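Local coordinates for protein putative succinylglutamate desuccinylase / aspartoacylase (Shewanella amazonensis, PDB 3FMC) that is probably a zinc-dependent hydrolase of the succinylglutamate desuccinylase/aspartoacylase family, thought to act on ester bonds, at residues Ala139-Asn144 with Leu154-Gln159. Numbering follows the deposited sequence.
Sequences ARRLNN and LAVTLQ
The guanidinium of R141 is the flat group among the touching side chains, and neither of its faces is covered by V156 or any other residue of 154-159. The motif is a helical hairpin in the catalytic domain. R141 meets V156 through its aliphatic part, with CG 4.5 Å from CG2 of V156, a loose contact. The guanidinium extends past that point, and its NE is hydrogen-bonded to NE2 of H152, one turn before V156 on the other helix.

The C-terminal part of helix 123-142 packs against the middle of helix 150-163, and the two run in roughly opposite directions. The CA atoms of L142 and V156 are 7.6 Å apart. No hydrogen bond joins the two segments; the contact rests on the apolar side chains of L142 and V156.

These two side chains lie side by side, running in opposite directions. CG1 of V156, anti to its backbone N (chi1 174°), lies alongside the branch of L142, 3.9 Å from CG. The L142 methyl CD2 sits 4.0 Å from CB of V156.

V156 is buried, while R141 is exposed at the rim of the contact. On the far side of helix 150-163, L158 touches Y37 and Q39 of strand 36-40. T157 reaches V9 and V11 of strand 4-13 as well as L142.

The side chain of T157 stands roughly perpendicular to that of L142. Its OG1 is hydrogen-bonded to the carbonyl O of R153, and the same OG1 lies 3.9 Å from CD1 of L142.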
loop_
_atom_site.group_PDB
_atom_site.type_symbol
_atom_site.label_atom_id
_atom_site.label_comp_id
_atom_site.label_asym_id
_atom_site.label_seq_id
_atom_site.Cartn_x
_atom_site.Cartn_y
_atom_site.Cartn_z
ATOM N N ALA C 139 -21.845 0.986 24.984
ATOM C CA ALA C 139 -22.986 0.359 24.328
ATOM C C ALA C 139 -23.777 1.402 23.559
ATOM O O ALA C 139 -24.181 1.170 22.437
ATOM C CB ALA C 139 -23.874 -0.351 25.360
ATOM N N ARG C 140 -24.016 2.555 24.165
ATOM C CA ARG C 140 -24.768 3.607 23.529
ATOM C C ARG C 140 -24.057 4.084 22.255
ATOM O O ARG C 140 -24.685 4.359 21.229
ATOM C CB ARG C 140 -24.956 4.764 24.529
ATOM C CG ARG C 140 -25.670 5.983 23.943
ATOM C CD ARG C 140 -26.061 7.025 25.004
ATOM N NE ARG C 140 -24.956 7.897 25.404
ATOM C CZ ARG C 140 -24.500 8.912 24.678
ATOM N NH1 ARG C 140 -25.017 9.190 23.480
ATOM N NH2 ARG C 140 -23.500 9.650 25.142
ATOM N N ARG C 141 -22.740 4.188 22.329
ATOM C CA ARG C 141 -21.938 4.622 21.194
ATOM C C ARG C 141 -22.078 3.709 19.968
ATOM O O ARG C 141 -22.138 4.178 18.835
ATOM C CB ARG C 141 -20.456 4.633 21.602
ATOM C CG ARG C 141 -19.582 5.329 20.618
ATOM C CD ARG C 141 -19.820 6.822 20.669
ATOM N NE ARG C 141 -18.802 7.460 19.888
ATOM C CZ ARG C 141 -18.572 8.750 19.816
ATOM N NH1 ARG C 141 -19.340 9.624 20.459
ATOM N NH2 ARG C 141 -17.593 9.164 19.041
ATOM N N LEU C 142 -22.058 2.400 20.199
ATOM C CA LEU C 142 -22.188 1.424 19.135
ATOM C C LEU C 142 -23.602 1.287 18.592
ATOM O O LEU C 142 -23.787 0.688 17.528
ATOM C CB LEU C 142 -21.705 0.050 19.586
ATOM C CG LEU C 142 -20.216 -0.033 19.956
ATOM C CD1 LEU C 142 -19.802 -1.459 20.251
ATOM C CD2 LEU C 142 -19.337 0.532 18.829
ATOM N N ASN C 143 -24.586 1.817 19.316
ATOM C CA ASN C 143 -25.984 1.722 18.921
ATOM C C ASN C 143 -26.325 3.082 18.326
ATOM O O ASN C 143 -26.750 3.993 19.013
ATOM C CB ASN C 143 -26.851 1.391 20.139
ATOM C CG ASN C 143 -28.330 1.222 19.766
ATOM O OD1 ASN C 143 -28.634 0.779 18.675
ATOM N ND2 ASN C 143 -29.232 1.589 20.662
ATOM N N ASN C 144 -26.050 3.234 17.051
ATOM C CA ASN C 144 -26.201 4.514 16.351
ATOM C C ASN C 144 -26.617 4.159 14.955
ATOM O O ASN C 144 -25.918 3.404 14.294
ATOM C CB ASN C 144 -24.868 5.273 16.372
ATOM C CG ASN C 144 -24.893 6.574 15.589
ATOM O OD1 ASN C 144 -25.827 6.859 14.845
ATOM N ND2 ASN C 144 -23.821 7.348 15.717
ATOM N N LEU C 154 -14.015 -1.499 16.787
ATOM C CA LEU C 154 -13.044 -2.350 17.465
ATOM C C LEU C 154 -12.647 -1.790 18.809
ATOM O O LEU C 154 -12.706 -2.495 19.826
ATOM C CB LEU C 154 -11.789 -2.520 16.610
ATOM C CG LEU C 154 -10.561 -3.202 17.222
ATOM C CD1 LEU C 154 -10.798 -4.675 17.539
ATOM C CD2 LEU C 154 -9.277 -3.003 16.352
ATOM N N ALA C 155 -12.227 -0.535 18.814
ATOM C CA ALA C 155 -11.726 0.101 20.016
ATOM C C ALA C 155 -12.747 0.140 21.135
ATOM O O ALA C 155 -12.410 -0.141 22.296
ATOM C CB ALA C 155 -11.221 1.489 19.716
ATOM N N VAL C 156 -13.988 0.476 20.789
ATOM C CA VAL C 156 -15.059 0.586 21.768
ATOM C C VAL C 156 -15.410 -0.808 22.340
ATOM O O VAL C 156 -15.683 -0.925 23.532
ATOM C CB VAL C 156 -16.292 1.388 21.223
ATOM C CG1 VAL C 156 -17.421 1.356 22.219
ATOM C CG2 VAL C 156 -15.902 2.827 20.886
ATOM N N THR C 157 -15.304 -1.862 21.522
ATOM C CA THR C 157 -15.545 -3.246 21.988
ATOM C C THR C 157 -14.453 -3.657 22.996
ATOM O O THR C 157 -14.762 -4.195 24.086
ATOM C CB THR C 157 -15.659 -4.243 20.807
ATOM O OG1 THR C 157 -16.724 -3.794 19.935
ATOM C CG2 THR C 157 -15.859 -5.683 21.277
ATOM N N LEU C 158 -13.186 -3.369 22.659
ATOM C CA LEU C 158 -12.068 -3.617 23.591
ATOM C C LEU C 158 -12.223 -2.821 24.871
ATOM O O LEU C 158 -12.042 -3.348 25.967
ATOM C CB LEU C 158 -10.740 -3.229 22.926
ATOM C CG LEU C 158 -10.334 -4.080 21.703
ATOM C CD1 LEU C 158 -9.125 -3.511 20.968
ATOM C CD2 LEU C 158 -10.078 -5.493 22.125
ATOM N N GLN C 159 -12.616 -1.561 24.713
ATOM C CA GLN C 159 -12.754 -0.612 25.809
ATOM C C GLN C 159 -13.788 -1.040 26.806
ATOM O O GLN C 159 -13.588 -0.917 28.011
ATOM C CB GLN C 159 -13.044 0.773 25.256
ATOM C CG GLN C 159 -12.967 1.904 26.312
ATOM C CD GLN C 159 -13.094 3.254 25.709
ATOM O OE1 GLN C 159 -12.718 3.465 24.542
ATOM N NE2 GLN C 159 -13.579 4.228 26.501
#